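Local coordinates for SIS domain protein (Listeria monocytogenes str. 4b F2365, PDB 3FXA) that probably binds and isomerises a phosphorylated sugar through its SIS (sugar isomerase) domain, at residues 5-8 and 9-13; 168-171 and 172-176; 106-109 and 110-113; 75-79 and 80-84; 20-23 and 24-27. All blocks are in the same frame, centred on the assembly; numbering follows the deposited sequence.

Interaction 1 of 5, residues 5-8 and 9-13; sequences QAIL and DNIHQ
Asp9 folds back over the preceding turn of helix 4-23 and meets Gln5, four residues earlier. Its CB lies 3.4 Å from Gln5 O. With CG anti to the carbonyl carbon (chi1 -69°), the carboxylate is carried back along the helix, and CG itself comes within 3.1 Å of Gln5 O. At the tip, OD1 receives Gln5 NE2 at 2.8 Å; OD2 stands farther off. The NE2 bond is short but weak, since its N-H...O angle is 129°, and the amide and carboxylate planes are turned 71° apart. Gln5 reaches the carboxylate because its chain bends at chi2.

One turn on, Leu8 O serves two parts of His12. It accepts the backbone N at 2.8 Å, and it also sits over one face of the imidazole, 3.0 Å above the ring plane and displaced toward the rim. ND1 is near that oxygen, but the oxygen's position over the face rules out a ring N-H bond to it. Ile7 and Ile11 run side by side, pointing the same way, with Ile7 CG2 3.9 Å from Ile11 CD1. Ile7 packs on Cys173 of the second subunit and Ile11 on Ala169 of that same subunit.

The chemistry therefore divides round the helix: isoleucines on the side that meets the partner chain, a polar pair elsewhere. Because OD1 also lies 3.2 Å from the acceptor Gln5 O, part of what the amide contact gains is probably offset, consistent with a modest surface interaction.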
loop_
_atom_site.group_PDB
_atom_site.type_symbol
_atom_site.label_atom_id
_atom_site.label_comp_id
_atom_site.label_asym_id
_atom_site.label_seq_id
_atom_site.Cartn_x
_atom_site.Cartn_y
_atom_site.Cartn_z
ATOM N N GLN A 5 22.472 14.182 -27.262
ATOM C CA GLN A 5 23.160 12.931 -27.565
ATOM C C GLN A 5 23.770 12.246 -26.330
ATOM O O GLN A 5 23.722 11.014 -26.237
ATOM C CB GLN A 5 24.225 13.151 -28.662
ATOM C CG GLN A 5 24.704 11.860 -29.309
ATOM C CD GLN A 5 23.583 11.067 -29.970
ATOM O OE1 GLN A 5 22.635 11.637 -30.524
ATOM N NE2 GLN A 5 23.677 9.741 -29.892
ATOM N N ALA A 6 24.315 13.026 -25.389
ATOM C CA ALA A 6 24.875 12.476 -24.145
ATOM C C ALA A 6 23.759 11.804 -23.309
ATOM O O ALA A 6 23.973 10.730 -22.745
ATOM C CB ALA A 6 25.602 13.551 -23.324
ATOM N N ILE A 7 22.572 12.417 -23.287
ATOM C CA ILE A 7 21.403 11.847 -22.587
ATOM C C ILE A 7 21.003 10.512 -23.193
ATOM O O ILE A 7 20.883 9.499 -22.465
ATOM C CB ILE A 7 20.199 12.821 -22.585
ATOM C CG1 ILE A 7 20.524 13.999 -21.657
ATOM C CG2 ILE A 7 18.887 12.097 -22.149
ATOM C CD1 ILE A 7 19.497 15.099 -21.612
ATOM N N LEU A 8 20.815 10.505 -24.514
ATOM C CA LEU A 8 20.437 9.302 -25.268
ATOM C C LEU A 8 21.465 8.173 -25.171
ATOM O O LEU A 8 21.074 7.017 -25.050
ATOM C CB LEU A 8 20.151 9.630 -26.747
ATOM C CG LEU A 8 18.941 10.524 -27.024
ATOM C CD1 LEU A 8 18.900 10.901 -28.489
ATOM C CD2 LEU A 8 17.630 9.830 -26.628
ATOM N N ASP A 9 22.760 8.505 -25.239
ATOM C CA ASP A 9 23.826 7.499 -25.069
ATOM C C ASP A 9 23.768 6.862 -23.675
ATOM O O ASP A 9 23.867 5.646 -23.552
ATOM C CB ASP A 9 25.220 8.088 -25.338
ATOM C CG ASP A 9 25.444 8.443 -26.807
ATOM O OD1 ASP A 9 24.538 8.246 -27.645
ATOM O OD2 ASP A 9 26.544 8.928 -27.127
ATOM N N ASN A 10 23.589 7.689 -22.643
ATOM C CA ASN A 10 23.460 7.210 -21.234
ATOM C C ASN A 10 22.277 6.231 -21.094
ATOM O O ASN A 10 22.423 5.109 -20.554
ATOM C CB ASN A 10 23.333 8.438 -20.294
ATOM C CG ASN A 10 23.338 8.080 -18.802
ATOM O OD1 ASN A 10 22.425 7.420 -18.289
ATOM N ND2 ASN A 10 24.333 8.578 -18.089
ATOM N N ILE A 11 21.116 6.679 -21.583
ATOM C CA ILE A 11 19.872 5.902 -21.643
ATOM C C ILE A 11 20.054 4.570 -22.378
ATOM O O ILE A 11 19.745 3.507 -21.838
ATOM C CB ILE A 11 18.697 6.732 -22.255
ATOM C CG1 ILE A 11 18.229 7.776 -21.218
ATOM C CG2 ILE A 11 17.508 5.815 -22.659
ATOM C CD1 ILE A 11 17.069 8.686 -21.674
ATOM N N HIS A 12 20.593 4.615 -23.596
ATOM C CA HIS A 12 20.809 3.362 -24.374
ATOM C C HIS A 12 21.701 2.332 -23.685
ATOM O O HIS A 12 21.455 1.115 -23.822
ATOM C CB HIS A 12 21.374 3.645 -25.782
ATOM C CG HIS A 12 20.437 4.409 -26.654
ATOM N ND1 HIS A 12 20.873 5.281 -27.633
ATOM C CD2 HIS A 12 19.088 4.481 -26.657
ATOM C CE1 HIS A 12 19.822 5.819 -28.228
ATOM N NE2 HIS A 12 18.730 5.355 -27.645
ATOM N N GLN A 13 22.728 2.812 -22.975
ATOM C CA GLN A 13 23.652 1.955 -22.232
ATOM C C GLN A 13 22.871 1.212 -21.134
ATOM O O GLN A 13 23.019 -0.003 -20.954
ATOM C CB GLN A 13 24.782 2.782 -21.611
ATOM C CG GLN A 13 25.893 2.005 -20.870
ATOM C CD GLN A 13 27.057 1.557 -21.747
ATOM O OE1 GLN A 13 28.186 1.469 -21.266
ATOM N NE2 GLN A 13 26.804 1.317 -23.027
#

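Interaction 2 of 5, residues 168-171 and 172-176; sequences DAVI and VCLMT
Val170 and Leu174 touch across a run of helix whose flat groups are peptide units and the Asp168 carboxylate; no ring takes part. The peptide oxygens receive N-H groups from one turn ahead: Val172 N to Asp168 O at 2.9 Å, Cys173 N to Ala169 O and Leu174 N to Val170 O. Met175, present as selenomethionine, makes a longer and more bent bond, its N 3.2 Å from Ile171 O with an N-H...O angle of 138°. Aliphatic groups crowd the same oxygens: Val172 CG2 comes within 3.2 Å of Asp168 O, and Leu174 CG within 3.3 Å of Val170 O. The Asp168 carboxylate stays clear of 172-176. Its OD1 forms a salt bridge with Lys62, while OD2 lies close to the like-charged Glu18 of the second subunit, a proximity that Lys62 probably offsets in part.

The side-chain contact proper joins Val170 and Leu174, which lie alongside one another and point the same way, CG1 of the valine 4.0 Å from CD1 of the leucine. Val170 presents that methyl because CG1 is anti to the backbone N (chi1 168°), on the side of the carbonyl carbon and the following turn. Both residues press on Val38 of helix 31-43.

Another face of the helix carries Ala169 against Trp15 of the second subunit and Cys173 against Asn10 of that subunit. This i to i+4 pattern belongs to a buried alpha helix: 157-177 packs on helices 31-43 and 55-69 of its own chain and, on that other face, against the second subunit.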
loop_
_atom_site.group_PDB
_atom_site.type_symbol
_atom_site.label_atom_id
_atom_site.label_comp_id
_atom_site.label_asym_id
_atom_site.label_seq_id
_atom_site.Cartn_x
_atom_site.Cartn_y
_atom_site.Cartn_z
ATOM N N ASP A 168 8.053 -13.743 -13.832
ATOM C CA ASP A 168 7.174 -13.591 -15.005
ATOM C C ASP A 168 7.162 -14.927 -15.764
ATOM O O ASP A 168 6.116 -15.391 -16.151
ATOM C CB ASP A 168 7.633 -12.442 -15.944
ATOM C CG ASP A 168 7.289 -11.058 -15.414
ATOM O OD1 ASP A 168 6.403 -10.934 -14.560
ATOM O OD2 ASP A 168 7.904 -10.067 -15.884
ATOM N N ALA A 169 8.341 -15.532 -15.911
ATOM C CA ALA A 169 8.491 -16.822 -16.612
ATOM C C ALA A 169 7.777 -17.925 -15.838
ATOM O O ALA A 169 7.039 -18.715 -16.421
ATOM C CB ALA A 169 9.961 -17.163 -16.847
ATOM N N VAL A 170 7.981 -17.962 -14.526
ATOM C CA VAL A 170 7.278 -18.923 -13.675
ATOM C C VAL A 170 5.768 -18.785 -13.878
ATOM O O VAL A 170 5.063 -19.795 -14.143
ATOM C CB VAL A 170 7.691 -18.755 -12.179
ATOM C CG1 VAL A 170 6.758 -19.528 -11.222
ATOM C CG2 VAL A 170 9.137 -19.137 -12.001
ATOM N N ILE A 171 5.277 -17.543 -13.835
ATOM C CA ILE A 171 3.856 -17.255 -13.955
ATOM C C ILE A 171 3.248 -17.605 -15.308
ATOM O O ILE A 171 2.186 -18.234 -15.379
ATOM C CB ILE A 171 3.586 -15.789 -13.489
ATOM C CG1 ILE A 171 3.780 -15.716 -11.975
ATOM C CG2 ILE A 171 2.213 -15.307 -13.889
ATOM C CD1 ILE A 171 3.831 -14.307 -11.447
ATOM N N VAL A 172 3.932 -17.213 -16.381
ATOM C CA VAL A 172 3.509 -17.533 -17.742
ATOM C C VAL A 172 3.485 -19.061 -17.900
ATOM O O VAL A 172 2.509 -19.602 -18.432
ATOM C CB VAL A 172 4.413 -16.880 -18.796
ATOM C CG1 VAL A 172 4.098 -17.414 -20.188
ATOM C CG2 VAL A 172 4.256 -15.352 -18.788
ATOM N N CYS A 173 4.534 -19.733 -17.409
ATOM C CA CYS A 173 4.601 -21.203 -17.431
ATOM C C CYS A 173 3.411 -21.831 -16.697
ATOM O O CYS A 173 2.799 -22.782 -17.223
ATOM C CB CYS A 173 5.912 -21.725 -16.891
ATOM S SG CYS A 173 6.062 -23.466 -17.212
ATOM N N LEU A 174 3.059 -21.274 -15.538
ATOM C CA LEU A 174 1.865 -21.727 -14.772
ATOM C C LEU A 174 0.534 -21.672 -15.543
ATOM O O LEU A 174 -0.312 -22.552 -15.360
ATOM C CB LEU A 174 1.749 -20.972 -13.410
ATOM C CG LEU A 174 2.781 -21.432 -12.366
ATOM C CD1 LEU A 174 2.893 -20.401 -11.218
ATOM C CD2 LEU A 174 2.433 -22.835 -11.817
HETATM N N MSE A 175 0.354 -20.694 -16.432
HETATM C CA MSE A 175 -0.906 -20.563 -17.192
HETATM C C MSE A 175 -1.149 -21.810 -18.042
HETATM O O MSE A 175 -2.252 -22.362 -18.067
HETATM C CB MSE A 175 -0.894 -19.314 -18.052
HETATM C CG MSE A 175 -0.908 -18.028 -17.232
HETATM SE SE MSE A 175 -0.563 -16.425 -18.282
HETATM C CE MSE A 175 -2.157 -16.381 -19.330
ATOM N N THR A 176 -0.076 -22.267 -18.676
ATOM C CA THR A 176 -0.112 -23.506 -19.479
ATOM C C THR A 176 -0.150 -24.745 -18.567
ATOM O O THR A 176 -0.970 -25.657 -18.800
ATOM C CB THR A 176 1.060 -23.565 -20.493
ATOM O OG1 THR A 176 0.925 -22.485 -21.431
ATOM C CG2 THR A 176 1.036 -24.899 -21.258
#

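Interaction 3 of 5, residues 106-109 and 110-113; sequences GELL and NLIP
Gly106 and Asn110 close the single turn of helix 106-109, with Asn110 N bonded to Gly106 O at 3.1 Å in the i to i+4 pattern. The backbone then tightens. Leu111 N turns to Leu108 O at 3.0 Å, and Ile112 N to Leu109 O at 3.1 Å, each spanning three residues, and the second closes a type I beta turn from Leu109 to Ile112. In both, the donor stands about 60° out of the carbonyl plane, well away from the lone pairs. Pro113, which has no N-H, sets its CD 3.4 Å from Leu109 O, so the ring occupies the side of that oxygen where an i+4 amide would come.

The side chains follow two directions. Leu108 and Leu111 meet at a slant, CD2 to CD1 at 4.0 Å, whereas Leu109 and Ile112 lie side by side, pointing the same way, their CD2 and CD1 at 4.1 Å. Leu111 also rests its CG 3.5 Å from Glu107 O. The Asn110 amide hovers near Gly106 O, but its angle is too poor for a bond.

Leu109 and Ile112 pack on Val132 of helix 132-136; Leu108 and Leu111 turn to Ala51 of strand 48-51. The kinked pair of helices, 106-109 and 112-118, forms the connection between the parallel strands 95-99 and 121-126. This is a beta-alpha-beta crossover of the Rossmann-like SIS fold, and in related SIS domains the loop entering this helix binds the sugar phosphate, a role consistent with the position here but not established.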
loop_
_atom_site.group_PDB
_atom_site.type_symbol
_atom_site.label_atom_id
_atom_site.label_comp_id
_atom_site.label_asym_id
_atom_site.label_seq_id
_atom_site.Cartn_x
_atom_site.Cartn_y
_atom_site.Cartn_z
ATOM N N GLY A 106 17.987 -7.801 7.451
ATOM C CA GLY A 106 17.463 -8.043 8.816
ATOM C C GLY A 106 15.953 -8.069 8.970
ATOM O O GLY A 106 15.418 -8.931 9.668
ATOM N N GLU A 107 15.275 -7.167 8.258
ATOM C CA GLU A 107 13.805 -7.076 8.258
ATOM C C GLU A 107 13.126 -8.371 7.795
ATOM O O GLU A 107 12.028 -8.695 8.242
ATOM C CB GLU A 107 13.295 -5.933 7.363
ATOM C CG GLU A 107 13.651 -4.520 7.786
ATOM C CD GLU A 107 15.010 -4.019 7.314
ATOM O OE1 GLU A 107 15.911 -4.832 6.993
ATOM O OE2 GLU A 107 15.175 -2.779 7.289
ATOM N N LEU A 108 13.761 -9.079 6.861
ATOM C CA LEU A 108 13.248 -10.344 6.337
ATOM C C LEU A 108 13.689 -11.514 7.184
ATOM O O LEU A 108 12.917 -12.459 7.361
ATOM C CB LEU A 108 13.688 -10.566 4.879
ATOM C CG LEU A 108 13.321 -9.487 3.837
ATOM C CD1 LEU A 108 13.553 -10.016 2.415
ATOM C CD2 LEU A 108 11.881 -9.077 3.946
ATOM N N LEU A 109 14.917 -11.469 7.713
ATOM C CA LEU A 109 15.429 -12.564 8.551
ATOM C C LEU A 109 14.557 -12.737 9.790
ATOM O O LEU A 109 14.337 -13.856 10.229
ATOM C CB LEU A 109 16.886 -12.354 8.961
ATOM C CG LEU A 109 17.966 -12.246 7.885
ATOM C CD1 LEU A 109 19.350 -12.269 8.521
ATOM C CD2 LEU A 109 17.848 -13.348 6.806
ATOM N N ASN A 110 14.060 -11.613 10.326
ATOM C CA ASN A 110 13.097 -11.585 11.451
ATOM C C ASN A 110 11.758 -12.314 11.208
ATOM O O ASN A 110 11.053 -12.601 12.171
ATOM C CB ASN A 110 12.799 -10.134 11.883
ATOM C CG ASN A 110 13.993 -9.434 12.535
ATOM O OD1 ASN A 110 14.923 -10.062 13.034
ATOM N ND2 ASN A 110 13.946 -8.113 12.545
ATOM N N LEU A 111 11.429 -12.600 9.936
ATOM C CA LEU A 111 10.230 -13.313 9.499
ATOM C C LEU A 111 10.414 -14.826 9.430
ATOM O O LEU A 111 9.423 -15.559 9.395
ATOM C CB LEU A 111 9.797 -12.820 8.089
ATOM C CG LEU A 111 9.765 -11.297 7.884
ATOM C CD1 LEU A 111 9.335 -10.887 6.450
ATOM C CD2 LEU A 111 8.920 -10.598 8.955
ATOM N N ILE A 112 11.661 -15.308 9.425
ATOM C CA ILE A 112 11.934 -16.742 9.236
ATOM C C ILE A 112 11.487 -17.584 10.428
ATOM O O ILE A 112 10.841 -18.613 10.218
ATOM C CB ILE A 112 13.405 -17.021 8.824
ATOM C CG1 ILE A 112 13.683 -16.359 7.455
ATOM C CG2 ILE A 112 13.657 -18.511 8.705
ATOM C CD1 ILE A 112 15.142 -16.379 7.023
ATOM N N PRO A 113 11.780 -17.137 11.664
ATOM C CA PRO A 113 11.294 -17.964 12.794
ATOM C C PRO A 113 9.778 -18.250 12.778
ATOM O O PRO A 113 9.383 -19.398 13.048
ATOM C CB PRO A 113 11.719 -17.160 14.018
ATOM C CG PRO A 113 12.875 -16.402 13.589
ATOM C CD PRO A 113 12.605 -16.018 12.160
#

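Interaction 4 of 5, residues 75-79 and 80-84; sequences VFLTP and SDAVH
Thr78 O gathers the backbone bonds of this contact, accepting two amides where the chain enters helix 79-86. Ala82 N approaches nearly along the C=O axis at 2.8 Å, with a C=O...N angle of 168°. Asp81 N comes at 3.0 Å from 53° above the carbonyl plane. Thr78 holds the N-cap position, yet its hydroxyl makes no capping bond. Farther on, His84 ND1 donates to Ser80 O at 3.2 Å, tying the ring at the end of the wider pi-type turn 82-84 back to the first turn of the helix.

Van der Waals contact is supplied by Leu77, whose CD1 lies 3.6 Å from Ala82 CB; with CG anti to the backbone N (chi1 179°), the branch swings forward toward the helix. Thr78 and Asp81 lie side by side and touch in the same way, OD2 of Asp81 3.5 Å from CB of Thr78.

Polar side-chain bonds lead out of the chain: Asp81 OD1 bonds to Gly54 N of the third subunit, and Ser80 OG pairs with Ser80 OG of that same subunit.

A strand running through a short loop into a helix N terminus is the beta-alpha junction of a Rossmann-like SIS fold; here, following strand 74-76, it also lines a subunit interface.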
loop_
_atom_site.group_PDB
_atom_site.type_symbol
_atom_site.label_atom_id
_atom_site.label_comp_id
_atom_site.label_asym_id
_atom_site.label_seq_id
_atom_site.Cartn_x
_atom_site.Cartn_y
_atom_site.Cartn_z
ATOM N N VAL A 75 -0.412 -12.215 -1.556
ATOM C CA VAL A 75 -0.473 -11.018 -0.705
ATOM C C VAL A 75 0.923 -10.512 -0.407
ATOM O O VAL A 75 1.845 -11.324 -0.239
ATOM C CB VAL A 75 -1.219 -11.298 0.622
ATOM C CG1 VAL A 75 -0.457 -12.281 1.481
ATOM C CG2 VAL A 75 -1.395 -9.977 1.376
ATOM N N PHE A 76 1.078 -9.187 -0.365
ATOM C CA PHE A 76 2.352 -8.576 0.003
ATOM C C PHE A 76 2.426 -8.508 1.520
ATOM O O PHE A 76 1.462 -8.071 2.162
ATOM C CB PHE A 76 2.538 -7.175 -0.587
ATOM C CG PHE A 76 3.846 -6.540 -0.190
ATOM C CD1 PHE A 76 5.047 -7.044 -0.678
ATOM C CD2 PHE A 76 3.878 -5.452 0.669
ATOM C CE1 PHE A 76 6.284 -6.497 -0.297
ATOM C CE2 PHE A 76 5.094 -4.877 1.048
ATOM C CZ PHE A 76 6.305 -5.397 0.550
ATOM N N LEU A 77 3.541 -8.948 2.084
ATOM C CA LEU A 77 3.793 -8.858 3.528
ATOM C C LEU A 77 4.802 -7.738 3.783
ATOM O O LEU A 77 5.988 -7.901 3.498
ATOM C CB LEU A 77 4.286 -10.204 4.050
ATOM C CG LEU A 77 4.637 -10.329 5.537
ATOM C CD1 LEU A 77 3.424 -9.979 6.431
ATOM C CD2 LEU A 77 5.112 -11.698 5.850
ATOM N N THR A 78 4.332 -6.599 4.322
ATOM C CA THR A 78 5.176 -5.420 4.610
ATOM C C THR A 78 6.031 -5.740 5.851
ATOM O O THR A 78 5.468 -5.974 6.916
ATOM C CB THR A 78 4.301 -4.134 4.865
ATOM O OG1 THR A 78 3.427 -3.932 3.751
ATOM C CG2 THR A 78 5.154 -2.910 5.072
ATOM N N PRO A 79 7.388 -5.808 5.714
ATOM C CA PRO A 79 8.214 -6.195 6.879
ATOM C C PRO A 79 8.036 -5.337 8.170
ATOM O O PRO A 79 8.110 -5.884 9.276
ATOM C CB PRO A 79 9.648 -6.156 6.324
ATOM C CG PRO A 79 9.480 -6.406 4.874
ATOM C CD PRO A 79 8.214 -5.709 4.491
ATOM N N SER A 80 7.800 -4.033 8.020
ATOM C CA SER A 80 7.587 -3.140 9.193
ATOM C C SER A 80 6.196 -3.323 9.861
ATOM O O SER A 80 5.966 -2.790 10.975
ATOM C CB SER A 80 7.875 -1.674 8.834
ATOM O OG SER A 80 7.128 -1.210 7.746
ATOM N N ASP A 81 5.274 -4.034 9.199
ATOM C CA ASP A 81 3.969 -4.435 9.782
ATOM C C ASP A 81 4.019 -5.894 10.244
ATOM O O ASP A 81 3.393 -6.226 11.244
ATOM C CB ASP A 81 2.807 -4.242 8.805
ATOM C CG ASP A 81 2.638 -2.797 8.396
ATOM O OD1 ASP A 81 2.899 -1.925 9.251
ATOM O OD2 ASP A 81 2.291 -2.537 7.218
ATOM N N ALA A 82 4.708 -6.761 9.477
ATOM C CA ALA A 82 4.876 -8.210 9.761
ATOM C C ALA A 82 5.225 -8.595 11.207
ATOM O O ALA A 82 4.525 -9.397 11.830
ATOM C CB ALA A 82 5.916 -8.798 8.796
ATOM N N VAL A 83 6.291 -7.992 11.729
ATOM C CA VAL A 83 6.749 -8.218 13.119
ATOM C C VAL A 83 5.880 -7.504 14.200
ATOM O O VAL A 83 6.185 -7.600 15.404
ATOM C CB VAL A 83 8.239 -7.841 13.284
ATOM C CG1 VAL A 83 9.090 -8.744 12.391
ATOM C CG2 VAL A 83 8.507 -6.352 13.033
ATOM N N HIS A 84 4.833 -6.801 13.752
ATOM C CA HIS A 84 3.862 -6.095 14.584
ATOM C C HIS A 84 2.421 -6.594 14.376
ATOM O O HIS A 84 1.441 -5.841 14.577
ATOM C CB HIS A 84 3.998 -4.604 14.293
ATOM C CG HIS A 84 5.276 -4.034 14.794
ATOM N ND1 HIS A 84 6.344 -3.735 13.973
ATOM C CD2 HIS A 84 5.672 -3.749 16.056
ATOM C CE1 HIS A 84 7.333 -3.270 14.714
ATOM N NE2 HIS A 84 6.952 -3.265 15.977
#

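Interaction 5 of 5, residues 20-23 and 24-27; sequences NAIS and RLPE
Ile22 and Leu25 slant across one another at the end of helix 4-23, with Ile22 CG2 4.1 Å from Leu25 CD1. Leu25 CG is anti to its own carbonyl carbon (chi1 -75°), which lays the branch back over the preceding turn, CG 3.4 Å from Ile22 O. That oxygen also accepts Leu25 N at 3.1 Å, the donor standing 61° out of the carbonyl plane, in a tight i to i+3 turn.

The polar side chains are set differently. Arg24 N reaches Asn20 O at 2.9 Å, and Ser23 OG, in the conformer described, bonds to that oxygen from the same face. Ser23 is modelled in two conformers, so this hydroxyl bond is doubtful. Arg24 then bends at chi3 and grips Glu27 side-on: NE at 3.2 Å and NH2 at 3.1 Å both meet OE1, approaching from one face of the carboxylate. The shared acceptor and the tilt of OE1 by 22° from the guanidinium plane make this salt bridge less regular than a two-oxygen pairing.

Pro26 places CD 3.4 Å from Ser23 O; having no N-H, it cannot extend the i to i+4 bonding, which has already given way at Leu25 to an i+3 bond. Around this break, Ile22 packs on Met161 and Leu25 on Ala165 of helix 157-177, while Trp15 of the second subunit touches Leu25 and Pro26.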
loop_
_atom_site.group_PDB
_atom_site.type_symbol
_atom_site.label_atom_id
_atom_site.label_comp_id
_atom_site.label_asym_id
_atom_site.label_seq_id
_atom_site.Cartn_x
_atom_site.Cartn_y
_atom_site.Cartn_z
ATOM N N ASN A 20 20.625 -7.378 -21.274
ATOM C CA ASN A 20 21.654 -8.418 -21.057
ATOM C C ASN A 20 21.375 -9.218 -19.787
ATOM O O ASN A 20 21.522 -10.445 -19.781
ATOM C CB ASN A 20 23.078 -7.837 -20.999
ATOM C CG ASN A 20 23.597 -7.299 -22.366
ATOM O OD1 ASN A 20 22.998 -7.504 -23.434
ATOM N ND2 ASN A 20 24.731 -6.611 -22.313
ATOM N N ALA A 21 20.964 -8.513 -18.728
ATOM C CA ALA A 21 20.629 -9.125 -17.427
ATOM C C ALA A 21 19.494 -10.149 -17.547
ATOM O O ALA A 21 19.564 -11.212 -16.951
ATOM C CB ALA A 21 20.295 -8.047 -16.370
ATOM N N ILE A 22 18.495 -9.844 -18.373
ATOM C CA ILE A 22 17.368 -10.759 -18.598
ATOM C C ILE A 22 17.811 -11.879 -19.527
ATOM O O ILE A 22 17.471 -13.032 -19.291
ATOM C CB ILE A 22 16.159 -10.068 -19.233
ATOM C CG1 ILE A 22 15.676 -8.944 -18.329
ATOM C CG2 ILE A 22 15.003 -11.061 -19.492
ATOM C CD1 ILE A 22 14.627 -8.189 -18.934
ATOM N N SER A 23 18.545 -11.535 -20.594
ATOM C CA SER A 23 19.008 -12.569 -21.526
ATOM C C SER A 23 19.895 -13.622 -20.849
ATOM O O SER A 23 19.854 -14.785 -21.251
ATOM C CB SER A 23 19.681 -11.986 -22.779
ATOM O OG SER A 23 20.869 -11.303 -22.481
ATOM N N ARG A 24 20.651 -13.243 -19.803
ATOM C CA ARG A 24 21.506 -14.184 -19.052
ATOM C C ARG A 24 20.787 -14.998 -17.961
ATOM O O ARG A 24 21.430 -15.787 -17.236
ATOM C CB ARG A 24 22.695 -13.445 -18.428
ATOM C CG ARG A 24 23.739 -12.989 -19.429
ATOM C CD ARG A 24 25.032 -12.519 -18.755
ATOM N NE ARG A 24 25.708 -13.586 -17.994
ATOM C CZ ARG A 24 25.823 -13.692 -16.656
ATOM N NH1 ARG A 24 25.340 -12.778 -15.803
ATOM N NH2 ARG A 24 26.472 -14.743 -16.148
ATOM N N LEU A 25 19.461 -14.866 -17.838
ATOM C CA LEU A 25 18.745 -15.592 -16.785
ATOM C C LEU A 25 18.983 -17.110 -16.727
ATOM O O LEU A 25 19.138 -17.635 -15.639
ATOM C CB LEU A 25 17.250 -15.201 -16.715
ATOM C CG LEU A 25 16.991 -13.834 -16.071
ATOM C CD1 LEU A 25 15.528 -13.441 -16.238
ATOM C CD2 LEU A 25 17.345 -13.876 -14.574
ATOM N N PRO A 26 19.080 -17.809 -17.884
ATOM C CA PRO A 26 19.391 -19.237 -17.828
ATOM C C PRO A 26 20.724 -19.621 -17.116
ATOM O O PRO A 26 20.785 -20.685 -16.491
ATOM C CB PRO A 26 19.440 -19.632 -19.307
ATOM C CG PRO A 26 18.554 -18.667 -19.979
ATOM C CD PRO A 26 18.799 -17.378 -19.268
ATOM N N GLU A 27 21.733 -18.749 -17.172
ATOM C CA GLU A 27 23.046 -18.975 -16.548
ATOM C C GLU A 27 23.091 -18.728 -15.034
ATOM O O GLU A 27 23.870 -19.385 -14.327
ATOM C CB GLU A 27 24.114 -18.091 -17.205
ATOM C CG GLU A 27 24.275 -18.236 -18.711
ATOM C CD GLU A 27 25.252 -17.205 -19.295
ATOM O OE1 GLU A 27 26.121 -16.682 -18.552
ATOM O OE2 GLU A 27 25.140 -16.914 -20.504
#

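In the fold
From the N terminus the five contacts follow in series as 1, 5, 4, 3 and 2, none nested in or crossing another; each closes only a turn or a bend. Interactions 1 and 5 share helix 4-23, their centres 22 Å apart, one near its start and the other where it gives way to helix 25-28. Interaction 4 leads strand 74-76 into its helix, and interaction 3 joins two helices between later strands. These two touch directly, Leu111 CD2 lying 3.5 Å from Ala82 CB. Interaction 2, on helix 157-177, is across the chain's centre from both. Interactions 1, 2 and 5 all meet the second subunit.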